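Local coordinates for protein phytase (Citrobacter braakii, PDB 3ZHC) that belongs to branch 2 of the histidine phosphatase superfamily, at residues 155-167 with 217-229. The protein carries 2 engineered substitutions. Residues are numbered along the deposited sequence; the frame is centred on the assembly and turned at random. Where two conformers were deposited one is given.
Sequences CSFNTLQVCNAIL and SELKCTPDNVSLP. Engineered in segment 155-167: C163 (natural residue Lys). Unlike the reference sequence in segment 155-167: Q161 (reference Lys). Engineered in segment 217-229: C221 (natural residue Val). Unlike the reference sequence in segment 217-229: L219 (reference Phe). With FMT (formic acid), chain N.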
loop_
_atom_site.group_PDB
_atom_site.type_symbol
_atom_site.label_atom_id
_atom_site.label_comp_id
_atom_site.label_asym_id
_atom_site.label_seq_id
_atom_site.Cartn_x
_atom_site.Cartn_y
_atom_site.Cartn_z
ATOM N N CYS B 155 13.700 19.514 26.542
ATOM C CA CYS B 155 13.430 18.927 25.217
ATOM C C CYS B 155 12.689 19.863 24.217
ATOM O O CYS B 155 11.486 20.125 24.359
ATOM C CB CYS B 155 12.645 17.648 25.451
ATOM S SG CYS B 155 12.093 16.754 24.058
ATOM N N SER B 156 13.438 20.349 23.213
ATOM C CA SER B 156 12.906 21.179 22.125
ATOM C C SER B 156 13.410 20.703 20.767
ATOM O O SER B 156 14.486 20.125 20.663
ATOM C CB SER B 156 13.286 22.658 22.322
ATOM O OG SER B 156 12.400 23.285 23.238
ATOM N N PHE B 157 12.620 20.956 19.734
ATOM C CA PHE B 157 13.006 20.645 18.373
ATOM C C PHE B 157 13.964 21.686 17.832
ATOM O O PHE B 157 13.814 22.857 18.148
ATOM C CB PHE B 157 11.800 20.718 17.408
ATOM C CG PHE B 157 10.705 19.712 17.654
ATOM C CD1 PHE B 157 10.985 18.346 17.751
ATOM C CD2 PHE B 157 9.367 20.129 17.744
ATOM C CE1 PHE B 157 9.954 17.410 17.962
ATOM C CE2 PHE B 157 8.328 19.189 17.955
ATOM C CZ PHE B 157 8.630 17.836 18.060
ATOM N N ASN B 158 14.951 21.258 17.029
ATOM C CA ASN B 158 15.731 22.208 16.229
ATOM C C ASN B 158 14.783 22.493 15.078
ATOM O O ASN B 158 14.656 21.688 14.133
ATOM C CB ASN B 158 17.079 21.672 15.754
ATOM C CG ASN B 158 17.924 22.755 14.998
ATOM O OD1 ASN B 158 17.505 23.307 13.967
ATOM N ND2 ASN B 158 19.111 23.043 15.527
ATOM N N THR B 159 14.101 23.643 15.163
ATOM C CA THR B 159 13.013 24.019 14.223
ATOM C C THR B 159 13.324 23.914 12.721
ATOM O O THR B 159 12.530 23.307 11.977
ATOM C CB THR B 159 12.464 25.448 14.521
ATOM O OG1 THR B 159 13.514 26.411 14.355
ATOM C CG2 THR B 159 11.919 25.526 15.918
ATOM N N LEU B 160 14.451 24.494 12.278
ATOM C CA LEU B 160 14.833 24.419 10.838
ATOM C C LEU B 160 15.153 22.982 10.416
ATOM O O LEU B 160 14.703 22.536 9.375
ATOM C CB LEU B 160 16.001 25.375 10.483
ATOM C CG LEU B 160 15.600 26.821 10.160
ATOM C CD1 LEU B 160 16.820 27.760 10.150
ATOM C CD2 LEU B 160 14.829 26.898 8.810
ATOM N N GLN B 161 15.925 22.276 11.240
ATOM C CA GLN B 161 16.270 20.857 10.979
ATOM C C GLN B 161 15.001 19.980 10.861
ATOM O O GLN B 161 14.861 19.199 9.916
ATOM C CB GLN B 161 17.204 20.342 12.078
ATOM C CG GLN B 161 17.633 18.869 11.989
ATOM C CD GLN B 161 18.744 18.541 12.988
ATOM O OE1 GLN B 161 19.888 19.004 12.839
ATOM N NE2 GLN B 161 18.422 17.745 13.993
ATOM N N VAL B 162 14.091 20.140 11.816
ATOM C CA VAL B 162 12.825 19.376 11.853
ATOM C C VAL B 162 11.892 19.705 10.662
ATOM O O VAL B 162 11.410 18.781 10.001
ATOM C CB VAL B 162 12.107 19.557 13.225
ATOM C CG1 VAL B 162 10.717 19.020 13.208
ATOM C CG2 VAL B 162 12.940 18.874 14.340
ATOM N N CYS B 163 11.651 21.009 10.394
ATOM C CA CYS B 163 10.782 21.426 9.233
ATOM C C CYS B 163 11.340 20.934 7.934
ATOM O O CYS B 163 10.624 20.330 7.152
ATOM C CB CYS B 163 10.533 22.975 9.150
ATOM S SG CYS B 163 8.796 23.541 9.541
ATOM N N ASN B 164 12.632 21.195 7.714
ATOM C CA ASN B 164 13.308 20.744 6.496
ATOM C C ASN B 164 13.298 19.218 6.331
ATOM O O ASN B 164 13.130 18.734 5.230
ATOM C CB ASN B 164 14.732 21.284 6.435
ATOM C CG ASN B 164 14.785 22.782 6.151
ATOM O OD1 ASN B 164 14.175 23.264 5.204
ATOM N ND2 ASN B 164 15.522 23.510 6.956
ATOM N N ALA B 165 13.470 18.483 7.438
ATOM C CA ALA B 165 13.430 17.012 7.427
ATOM C C ALA B 165 12.044 16.497 6.997
ATOM O O ALA B 165 11.937 15.577 6.174
ATOM C CB ALA B 165 13.813 16.452 8.787
ATOM N N ILE B 166 10.995 17.099 7.549
ATOM C CA ILE B 166 9.608 16.767 7.157
ATOM C C ILE B 166 9.383 17.190 5.704
ATOM O O ILE B 166 8.774 16.455 4.938
ATOM C CB ILE B 166 8.559 17.442 8.053
ATOM C CG1 ILE B 166 8.709 17.018 9.511
ATOM C CG2 ILE B 166 7.105 17.103 7.562
ATOM C CD1 ILE B 166 8.102 18.003 10.469
ATOM N N LEU B 167 9.895 18.377 5.340
ATOM C CA LEU B 167 9.753 18.904 3.968
ATOM C C LEU B 167 10.340 17.933 2.927
ATOM O O LEU B 167 9.693 17.645 1.916
ATOM C CB LEU B 167 10.430 20.287 3.809
ATOM C CG LEU B 167 9.737 21.360 2.943
ATOM C CD1 LEU B 167 10.791 22.346 2.364
ATOM C CD2 LEU B 167 8.891 20.780 1.831
ATOM N N SER B 217 -1.469 24.323 1.849
ATOM C CA SER B 217 -0.802 23.822 3.047
ATOM C C SER B 217 0.676 24.153 3.061
ATOM O O SER B 217 1.355 24.069 2.041
ATOM C CB SER B 217 -0.982 22.311 3.156
ATOM O OG SER B 217 -2.354 21.958 3.229
ATOM N N GLU B 218 1.162 24.529 4.232
ATOM C CA GLU B 218 2.554 24.837 4.424
ATOM C C GLU B 218 2.953 24.469 5.863
ATOM O O GLU B 218 2.177 24.683 6.798
ATOM C CB GLU B 218 2.799 26.314 4.133
ATOM C CG GLU B 218 4.259 26.656 3.974
ATOM C CD GLU B 218 4.487 28.104 3.564
ATOM O OE1 GLU B 218 3.904 28.536 2.532
ATOM O OE2 GLU B 218 5.252 28.814 4.285
ATOM N N LEU B 219 4.152 23.920 6.025
ATOM C CA LEU B 219 4.649 23.499 7.344
ATOM C C LEU B 219 4.864 24.681 8.287
ATOM O O LEU B 219 5.289 25.747 7.860
ATOM C CB LEU B 219 5.961 22.708 7.211
ATOM C CG LEU B 219 5.845 21.305 6.613
ATOM C CD1 LEU B 219 7.184 20.814 6.063
ATOM C CD2 LEU B 219 5.276 20.310 7.650
ATOM N N LYS B 220 4.540 24.463 9.563
ATOM C CA LYS B 220 4.810 25.405 10.643
ATOM C C LYS B 220 5.493 24.616 11.739
ATOM O O LYS B 220 4.923 23.672 12.267
ATOM C CB LYS B 220 3.530 26.058 11.186
ATOM C CG LYS B 220 3.796 27.049 12.343
ATOM C CD LYS B 220 2.534 27.658 12.921
ATOM C CE LYS B 220 2.906 28.583 14.073
ATOM N NZ LYS B 220 1.779 29.385 14.502
ATOM N N CYS B 221 6.718 25.001 12.072
ATOM C CA CYS B 221 7.491 24.330 13.117
ATOM C C CYS B 221 7.940 25.346 14.131
ATOM O O CYS B 221 8.489 26.380 13.771
ATOM C CB CYS B 221 8.694 23.612 12.518
ATOM S SG CYS B 221 8.263 22.491 11.179
ATOM N N THR B 222 7.690 25.037 15.399
ATOM C CA THR B 222 8.122 25.833 16.530
ATOM C C THR B 222 8.957 24.887 17.435
ATOM O O THR B 222 9.001 23.673 17.171
ATOM C CB THR B 222 6.915 26.446 17.258
ATOM O OG1 THR B 222 6.055 25.404 17.719
ATOM C CG2 THR B 222 6.126 27.369 16.319
ATOM N N PRO B 223 9.638 25.428 18.483
ATOM C CA PRO B 223 10.455 24.551 19.360
ATOM C C PRO B 223 9.709 23.423 20.059
ATOM O O PRO B 223 10.317 22.412 20.360
ATOM C CB PRO B 223 11.030 25.535 20.403
ATOM C CG PRO B 223 11.115 26.834 19.654
ATOM C CD PRO B 223 9.859 26.858 18.807
ATOM N N ASP B 224 8.404 23.598 20.311
ATOM C CA ASP B 224 7.592 22.556 20.993
ATOM C C ASP B 224 6.519 21.908 20.106
ATOM O O ASP B 224 5.782 21.080 20.584
ATOM C CB ASP B 224 6.974 23.101 22.328
ATOM C CG ASP B 224 6.248 24.410 22.157
ATOM O OD1 ASP B 224 5.428 24.530 21.222
ATOM O OD2 ASP B 224 6.510 25.346 22.970
ATOM N N ASN B 225 6.440 22.273 18.815
ATOM C CA ASN B 225 5.352 21.758 17.984
ATOM C C ASN B 225 5.595 21.833 16.504
ATOM O O ASN B 225 6.310 22.716 16.025
ATOM C CB ASN B 225 4.057 22.551 18.331
ATOM C CG ASN B 225 2.790 21.882 17.852
ATOM O OD1 ASN B 225 2.759 20.676 17.513
ATOM N ND2 ASN B 225 1.706 22.662 17.821
ATOM N N VAL B 226 4.986 20.878 15.786
ATOM C CA VAL B 226 5.040 20.809 14.335
ATOM C C VAL B 226 3.610 20.640 13.803
ATOM O O VAL B 226 2.811 19.897 14.386
ATOM C CB VAL B 226 5.947 19.645 13.871
ATOM C CG1 VAL B 226 5.864 19.457 12.394
ATOM C CG2 VAL B 226 7.404 19.906 14.284
ATOM N N SER B 227 3.293 21.328 12.707
ATOM C CA SER B 227 1.969 21.228 12.088
ATOM C C SER B 227 2.027 21.535 10.613
ATOM O O SER B 227 2.947 22.203 10.147
ATOM C CB SER B 227 0.974 22.169 12.778
ATOM O OG SER B 227 1.279 23.495 12.522
ATOM N N LEU B 228 1.027 21.034 9.885
ATOM C CA LEU B 228 0.865 21.281 8.453
ATOM C C LEU B 228 -0.574 21.772 8.214
ATOM O O LEU B 228 -1.449 20.996 7.734
ATOM C CB LEU B 228 1.194 20.014 7.665
ATOM C CG LEU B 228 1.125 20.066 6.139
ATOM C CD1 LEU B 228 1.967 21.221 5.562
ATOM C CD2 LEU B 228 1.560 18.722 5.579
ATOM N N PRO B 229 -0.846 23.055 8.550
ATOM C CA PRO B 229 -2.203 23.588 8.393
ATOM C C PRO B 229 -2.567 23.859 6.943
ATOM O O PRO B 229 -1.702 24.189 6.155
ATOM C CB PRO B 229 -2.149 24.909 9.171
ATOM C CG PRO B 229 -0.824 24.937 9.844
ATOM C CD PRO B 229 0.055 24.104 9.061
HETATM C C FMT N . -0.422 22.365 -1.201
HETATM O O1 FMT N . -1.437 21.709 -0.995
HETATM O O2 FMT N . -0.380 23.565 -0.965
#
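C163 on helix 159-167 and C221 on strand 220-222, both engineered, join in a disulfide that ties the helix to a two-stranded antiparallel beta hairpin. The hairpin, 220-222 with 225-227, turns through P223 and D224; the helix runs nearly antiparallel to its first strand, at 151°, axes 7.8 Å apart. The bridge's CB-SG-SG-CB torsion, 94°, is usual for a disulfide, though C163 chi1 is unstaggered; C163 SG also lies 3.8 Å from L219 CB. Just before the first strand, L219 divides its branches: CD1 sits against the backbone O of C163 and N of L167, while CD2 meets I166 CG2 at 3.7 Å. In one of two conformers, V226 of the second strand turns CG2 to V162 CG1 and, doubtfully close, CG1 to the I166 tip. The same CG2 also reaches the F157 ring, whose CE2 is 3.9 Å away; T222 O lies at that ring's edge. T159 CG2 packs over the T222-P223 peptide. Behind, helix 260-280 supports I166 and V226 through L277 and L278, and R288 of helix 282-301 touches F157. At the turn, F157 N donates to P223 O at 2.8 Å, nearly straight at 168° and on a carbonyl lone pair.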